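PDB 1Z54: probable thioesterase from Thermus thermophilus, which probably hydrolyses fatty acyl-CoA thioesters, using a hot-dog fold. Local coordinates for residues 56-61 / 102-107; 75-80 / 89-94. All blocks are in the same frame, centred on the assembly; numbering follows the deposited sequence.

Contact 1 of 2, residues 56-61 / 102-107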
loop_
_atom_site.group_PDB
_atom_site.type_symbol
_atom_site.label_atom_id
_atom_site.label_comp_id
_atom_site.label_asym_id
_atom_site.label_seq_id
_atom_site.Cartn_x
_atom_site.Cartn_y
_atom_site.Cartn_z
ATOM N N VAL A 56 14.705 5.251 -8.474
ATOM C CA VAL A 56 13.868 6.001 -9.398
ATOM C C VAL A 56 14.089 7.496 -9.212
ATOM O O VAL A 56 13.960 8.008 -8.103
ATOM C CB VAL A 56 12.366 5.702 -9.146
ATOM C CG1 VAL A 56 11.490 6.570 -10.057
ATOM C CG2 VAL A 56 12.088 4.220 -9.362
ATOM N N VAL A 57 14.440 8.197 -10.287
ATOM C CA VAL A 57 14.636 9.640 -10.184
ATOM C C VAL A 57 13.473 10.366 -10.837
ATOM O O VAL A 57 13.241 11.540 -10.580
ATOM C CB VAL A 57 15.965 10.094 -10.817
ATOM C CG1 VAL A 57 17.119 9.561 -9.998
ATOM C CG2 VAL A 57 16.055 9.620 -12.252
ATOM N N GLU A 58 12.741 9.662 -11.695
ATOM C CA GLU A 58 11.568 10.261 -12.325
ATOM C C GLU A 58 10.559 9.217 -12.771
ATOM O O GLU A 58 10.921 8.161 -13.284
ATOM C CB GLU A 58 11.942 11.133 -13.526
ATOM C CG GLU A 58 10.733 11.886 -14.073
ATOM C CD GLU A 58 11.027 12.643 -15.347
ATOM O OE1 GLU A 58 10.103 13.313 -15.859
ATOM O OE2 GLU A 58 12.177 12.564 -15.836
ATOM N N LEU A 59 9.287 9.530 -12.570
ATOM C CA LEU A 59 8.202 8.633 -12.945
ATOM C C LEU A 59 7.200 9.409 -13.789
ATOM O O LEU A 59 6.999 10.610 -13.592
ATOM C CB LEU A 59 7.506 8.090 -11.690
ATOM C CG LEU A 59 6.155 7.386 -11.869
ATOM C CD1 LEU A 59 6.348 6.061 -12.599
ATOM C CD2 LEU A 59 5.519 7.145 -10.499
ATOM N N GLY A 60 6.581 8.718 -14.735
ATOM C CA GLY A 60 5.595 9.349 -15.585
ATOM C C GLY A 60 4.564 8.320 -15.990
ATOM O O GLY A 60 4.917 7.238 -16.452
ATOM N N LEU A 61 3.291 8.649 -15.809
ATOM C CA LEU A 61 2.225 7.731 -16.164
ATOM C C LEU A 61 1.033 8.426 -16.784
ATOM O O LEU A 61 0.583 9.468 -16.302
ATOM C CB LEU A 61 1.760 6.942 -14.932
ATOM C CG LEU A 61 2.449 5.602 -14.658
ATOM C CD1 LEU A 61 2.330 5.256 -13.187
ATOM C CD2 LEU A 61 1.826 4.507 -15.528
ATOM N N GLU A 102 0.299 4.017 -19.968
ATOM C CA GLU A 102 1.659 3.892 -20.464
ATOM C C GLU A 102 2.525 4.837 -19.657
ATOM O O GLU A 102 2.061 5.890 -19.214
ATOM C CB GLU A 102 1.722 4.237 -21.953
ATOM C CG GLU A 102 1.169 5.598 -22.310
ATOM C CD GLU A 102 0.941 5.748 -23.803
ATOM O OE1 GLU A 102 1.914 5.587 -24.575
ATOM O OE2 GLU A 102 -0.211 6.021 -24.203
ATOM N N GLY A 103 3.782 4.462 -19.455
ATOM C CA GLY A 103 4.659 5.304 -18.668
ATOM C C GLY A 103 6.130 4.974 -18.787
ATOM O O GLY A 103 6.561 4.211 -19.667
ATOM N N PHE A 104 6.906 5.559 -17.883
ATOM C CA PHE A 104 8.339 5.354 -17.883
ATOM C C PHE A 104 8.919 5.634 -16.507
ATOM O O PHE A 104 8.294 6.284 -15.670
ATOM C CB PHE A 104 8.987 6.300 -18.903
ATOM C CG PHE A 104 8.977 7.743 -18.472
ATOM C CD1 PHE A 104 10.009 8.258 -17.698
ATOM C CD2 PHE A 104 7.900 8.571 -18.791
ATOM C CE1 PHE A 104 9.970 9.581 -17.238
ATOM C CE2 PHE A 104 7.847 9.894 -18.340
ATOM C CZ PHE A 104 8.884 10.402 -17.560
ATOM N N THR A 105 10.120 5.130 -16.281
ATOM C CA THR A 105 10.817 5.369 -15.038
ATOM C C THR A 105 12.265 5.618 -15.395
ATOM O O THR A 105 12.900 4.822 -16.099
ATOM C CB THR A 105 10.740 4.172 -14.063
ATOM O OG1 THR A 105 11.148 2.979 -14.736
ATOM C CG2 THR A 105 9.326 4.007 -13.518
ATOM N N ARG A 106 12.769 6.751 -14.933
ATOM C CA ARG A 106 14.145 7.138 -15.165
ATOM C C ARG A 106 14.901 6.732 -13.908
ATOM O O ARG A 106 14.437 6.977 -12.795
ATOM C CB ARG A 106 14.226 8.653 -15.364
ATOM C CG ARG A 106 15.587 9.175 -15.750
ATOM C CD ARG A 106 15.544 9.718 -17.165
ATOM N NE ARG A 106 14.480 10.708 -17.330
ATOM C CZ ARG A 106 14.066 11.163 -18.510
ATOM N NH1 ARG A 106 13.092 12.064 -18.575
ATOM N NH2 ARG A 106 14.626 10.716 -19.629
ATOM N N HIS A 107 16.058 6.104 -14.078
ATOM C CA HIS A 107 16.847 5.679 -12.931
ATOM C C HIS A 107 18.291 6.146 -13.001
ATOM O O HIS A 107 18.833 6.400 -14.075
ATOM C CB HIS A 107 16.889 4.152 -12.826
ATOM C CG HIS A 107 15.554 3.500 -12.671
ATOM N ND1 HIS A 107 14.652 3.389 -13.707
ATOM C CD2 HIS A 107 14.990 2.872 -11.611
ATOM C CE1 HIS A 107 13.592 2.716 -13.295
ATOM N NE2 HIS A 107 13.772 2.391 -12.026
#

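Contact 2 of 2, residues 75-80 / 89-94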
loop_
_atom_site.group_PDB
_atom_site.type_symbol
_atom_site.label_atom_id
_atom_site.label_comp_id
_atom_site.label_asym_id
_atom_site.label_seq_id
_atom_site.Cartn_x
_atom_site.Cartn_y
_atom_site.Cartn_z
ATOM N N VAL A 75 2.079 -6.090 -18.672
ATOM C CA VAL A 75 2.962 -4.943 -18.673
ATOM C C VAL A 75 4.161 -5.239 -19.546
ATOM O O VAL A 75 4.947 -6.144 -19.263
ATOM C CB VAL A 75 3.449 -4.602 -17.265
ATOM C CG1 VAL A 75 4.282 -3.329 -17.310
ATOM C CG2 VAL A 75 2.250 -4.434 -16.334
ATOM N N ARG A 76 4.277 -4.474 -20.620
ATOM C CA ARG A 76 5.366 -4.631 -21.565
ATOM C C ARG A 76 6.447 -3.624 -21.220
ATOM O O ARG A 76 6.184 -2.426 -21.139
ATOM C CB ARG A 76 4.844 -4.393 -22.984
ATOM C CG ARG A 76 3.742 -5.373 -23.378
ATOM C CD ARG A 76 2.931 -4.888 -24.577
ATOM N NE ARG A 76 3.756 -4.678 -25.763
ATOM C CZ ARG A 76 3.271 -4.338 -26.957
ATOM N NH1 ARG A 76 4.090 -4.165 -27.988
ATOM N NH2 ARG A 76 1.964 -4.171 -27.121
ATOM N N THR A 77 7.666 -4.098 -21.006
ATOM C CA THR A 77 8.737 -3.177 -20.674
ATOM C C THR A 77 9.998 -3.369 -21.491
ATOM O O THR A 77 10.371 -4.483 -21.863
ATOM C CB THR A 77 9.103 -3.233 -19.159
ATOM O OG1 THR A 77 10.524 -3.268 -19.002
ATOM C CG2 THR A 77 8.490 -4.427 -18.492
ATOM N N ARG A 78 10.641 -2.255 -21.792
ATOM C CA ARG A 78 11.877 -2.312 -22.535
ATOM C C ARG A 78 12.794 -1.234 -22.009
ATOM O O ARG A 78 12.345 -0.271 -21.383
ATOM C CB ARG A 78 11.614 -2.116 -24.031
ATOM C CG ARG A 78 11.292 -0.697 -24.445
ATOM C CD ARG A 78 11.215 -0.610 -25.963
ATOM N NE ARG A 78 11.510 0.738 -26.438
ATOM C CZ ARG A 78 10.706 1.778 -26.268
ATOM N NH1 ARG A 78 9.547 1.628 -25.639
ATOM N NH2 ARG A 78 11.071 2.972 -26.715
ATOM N N LEU A 79 14.084 -1.415 -22.235
ATOM C CA LEU A 79 15.071 -0.444 -21.808
ATOM C C LEU A 79 15.173 0.532 -22.970
ATOM O O LEU A 79 15.792 0.228 -23.994
ATOM C CB LEU A 79 16.412 -1.135 -21.560
ATOM C CG LEU A 79 17.592 -0.280 -21.099
ATOM C CD1 LEU A 79 17.234 0.445 -19.813
ATOM C CD2 LEU A 79 18.815 -1.175 -20.891
ATOM N N ALA A 80 14.550 1.697 -22.814
ATOM C CA ALA A 80 14.551 2.712 -23.863
ATOM C C ALA A 80 15.842 3.528 -23.928
ATOM O O ALA A 80 16.264 3.951 -25.002
ATOM C CB ALA A 80 13.348 3.640 -23.688
ATOM N N PHE A 89 13.348 3.101 -18.493
ATOM C CA PHE A 89 12.445 2.047 -18.922
ATOM C C PHE A 89 11.146 2.670 -19.388
ATOM O O PHE A 89 10.700 3.688 -18.854
ATOM C CB PHE A 89 12.124 1.070 -17.779
ATOM C CG PHE A 89 13.297 0.268 -17.315
ATOM C CD1 PHE A 89 14.228 0.814 -16.446
ATOM C CD2 PHE A 89 13.486 -1.036 -17.771
ATOM C CE1 PHE A 89 15.334 0.078 -16.037
ATOM C CE2 PHE A 89 14.585 -1.783 -17.370
ATOM C CZ PHE A 89 15.513 -1.226 -16.501
ATOM N N ARG A 90 10.542 2.055 -20.394
ATOM C CA ARG A 90 9.270 2.518 -20.912
ATOM C C ARG A 90 8.312 1.348 -20.817
ATOM O O ARG A 90 8.695 0.207 -21.064
ATOM C CB ARG A 90 9.413 3.003 -22.353
ATOM C CG ARG A 90 9.974 4.404 -22.449
ATOM C CD ARG A 90 9.650 5.018 -23.790
ATOM N NE ARG A 90 9.665 6.476 -23.731
ATOM C CZ ARG A 90 8.846 7.208 -22.978
ATOM N NH1 ARG A 90 8.938 8.531 -22.993
ATOM N NH2 ARG A 90 7.935 6.621 -22.212
ATOM N N TYR A 91 7.067 1.625 -20.447
ATOM C CA TYR A 91 6.103 0.551 -20.282
ATOM C C TYR A 91 4.747 0.792 -20.907
ATOM O O TYR A 91 4.315 1.930 -21.080
ATOM C CB TYR A 91 5.851 0.279 -18.797
ATOM C CG TYR A 91 7.053 0.344 -17.893
ATOM C CD1 TYR A 91 7.658 1.565 -17.576
ATOM C CD2 TYR A 91 7.537 -0.810 -17.281
ATOM C CE1 TYR A 91 8.715 1.631 -16.657
ATOM C CE2 TYR A 91 8.584 -0.755 -16.368
ATOM C CZ TYR A 91 9.167 0.465 -16.056
ATOM O OH TYR A 91 10.188 0.506 -15.134
ATOM N N ARG A 92 4.070 -0.312 -21.207
ATOM C CA ARG A 92 2.719 -0.280 -21.743
ATOM C C ARG A 92 1.930 -1.275 -20.912
ATOM O O ARG A 92 2.307 -2.447 -20.803
ATOM C CB ARG A 92 2.686 -0.686 -23.220
ATOM C CG ARG A 92 3.195 0.400 -24.158
ATOM C CD ARG A 92 3.164 -0.011 -25.628
ATOM N NE ARG A 92 1.848 0.154 -26.240
ATOM C CZ ARG A 92 0.871 -0.742 -26.176
ATOM N NH1 ARG A 92 1.057 -1.883 -25.529
ATOM N NH2 ARG A 92 -0.297 -0.491 -26.758
ATOM N N VAL A 93 0.856 -0.799 -20.292
ATOM C CA VAL A 93 0.021 -1.658 -19.481
ATOM C C VAL A 93 -1.259 -1.889 -20.254
ATOM O O VAL A 93 -2.019 -0.953 -20.499
ATOM C CB VAL A 93 -0.353 -1.013 -18.133
ATOM C CG1 VAL A 93 -1.167 -2.002 -17.312
ATOM C CG2 VAL A 93 0.901 -0.583 -17.377
ATOM N N GLU A 94 -1.503 -3.131 -20.642
ATOM C CA GLU A 94 -2.709 -3.411 -21.386
ATOM C C GLU A 94 -3.440 -4.656 -20.923
ATOM O O GLU A 94 -2.975 -5.386 -20.043
ATOM C CB GLU A 94 -2.391 -3.491 -22.887
ATOM C CG GLU A 94 -1.234 -4.384 -23.259
ATOM C CD GLU A 94 -0.948 -4.357 -24.747
ATOM O OE1 GLU A 94 -1.848 -4.702 -25.533
ATOM O OE2 GLU A 94 0.174 -3.985 -25.137
#

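Contact 1 of 2, residues 56-61 / 102-107
Segments 56-61 and 102-107 pair antiparallel, and a classic beta bulge interrupts the ladder: V57 and E58 both face R106. The R106 carbonyl oxygen therefore receives two amides, a strong bond from V57 N at 2.8 Å, which lies in the carbonyl plane, and a weak one from E58 N. R106 N answers with a nearly straight bond to E58 O at 2.8 Å. Further along, G60 and F104 exchange a reciprocal pair, F104 N reaching G60 O at 3.0 Å.

E58 and R106 repeat the pairing with a salt bridge between their side chains. E58 is extended, CG anti to the backbone N (chi1 -173°), while the longer R106 bends at chi2 and chi3, so that both ends arrive at the same height. R106 NH1 donates to E58 OE2 at 2.9 Å within the guanidinium plane but from above the carboxylate plane; NE adds a weak second bond to the same oxygen. The carboxylate also stands at the edge of the F104 ring, nearly perpendicular to it, with OE1 3.6 Å from F104 CZ. F104 can fold its ring over the strand because G60 has no side chain: CE2 comes to 3.6 Å from G60 CA, where a CB would clash.

On the opposite face L59 CD1 touches T105 CG2 at 3.7 Å, and V56 CG2 meets the H107 ring obliquely. T105 OG1 is satisfied outside the pair by Y91 OH, and E102 OE2 by R64.

L59, L61, T105 and H107 lean on helix 24-39, while strand 86-95 flanks 102-107. Beyond E58, L59 and L61, an antiparallel strand of the second subunit carries the sheet across the interface.

Contact 2 of 2, residues 75-80 / 89-94
E94 OE2 is gripped by two arginines in a salt-bridge network. R76 NH2 approaches across the strands at 2.7 Å, on the syn lone pair and close to its own guanidinium plane; R92 NH1, from the same strand as E94, meets the oxygen from above the carboxylate plane at 2.3 Å, too short for a relaxed bond and so probably crowding or a limit of the model. The shared anion probably offsets the repulsion between R76 NH2 and R92 NH1, two donors only 2.9 Å apart. Both arginines start with CG anti to the carbonyl carbon and bend at chi3, so the two chains lie side by side with their guanidinium planes turned 55° apart. An alanine in place of R76 would remove one of the two grips on E94 OE2 and would probably leave the carboxylate less firmly placed.

The strands belong to the beta hairpin 72-82/86-95 of the hot-dog sheet, whose other face lies against helix 24-39. R76 with R92 and R78 with R90 are its hydrogen-bonded pairs, the straightest bond running from R76 N to R92 O at 2.8 Å (171°). R78 and R90 extend alongside each other, their charged ends suiting an exposed surface while the aliphatic stems cover the strands.

On the helix side the residues are mostly apolar. L79 CD1 sits over the F89 ring face in a CH-pi contact, 4.2 Å from its centroid. T77 CB packs against Y91 CD2 at 3.4 Å, and T77 OG1, buried near the F89 ring edge, has no polar partner in the model.

In the fold
Contact 1 and contact 2 are parts of one antiparallel sheet, their centres about 10 Å apart, joined where strand 98-111 runs beside strand 86-95. The seam is held by the backbone, G103 O to Y91 N at 2.7 Å, and by side chains, T105 OG1 to Y91 OH, also 2.7 Å; R33 of helix 24-39 bonds to the same tyrosine hydroxyl. The F89 and H107 rings meet steeply there, while F104 CB packs on F89 O. Along the chain, contact 2 is nested within the loop that contact 1 closes. Contact 1 reaches the second subunit, and a bound glycerol, probably from the crystallisation liquor, lies about 4 Å from the V56 side chain and may mark a pocket.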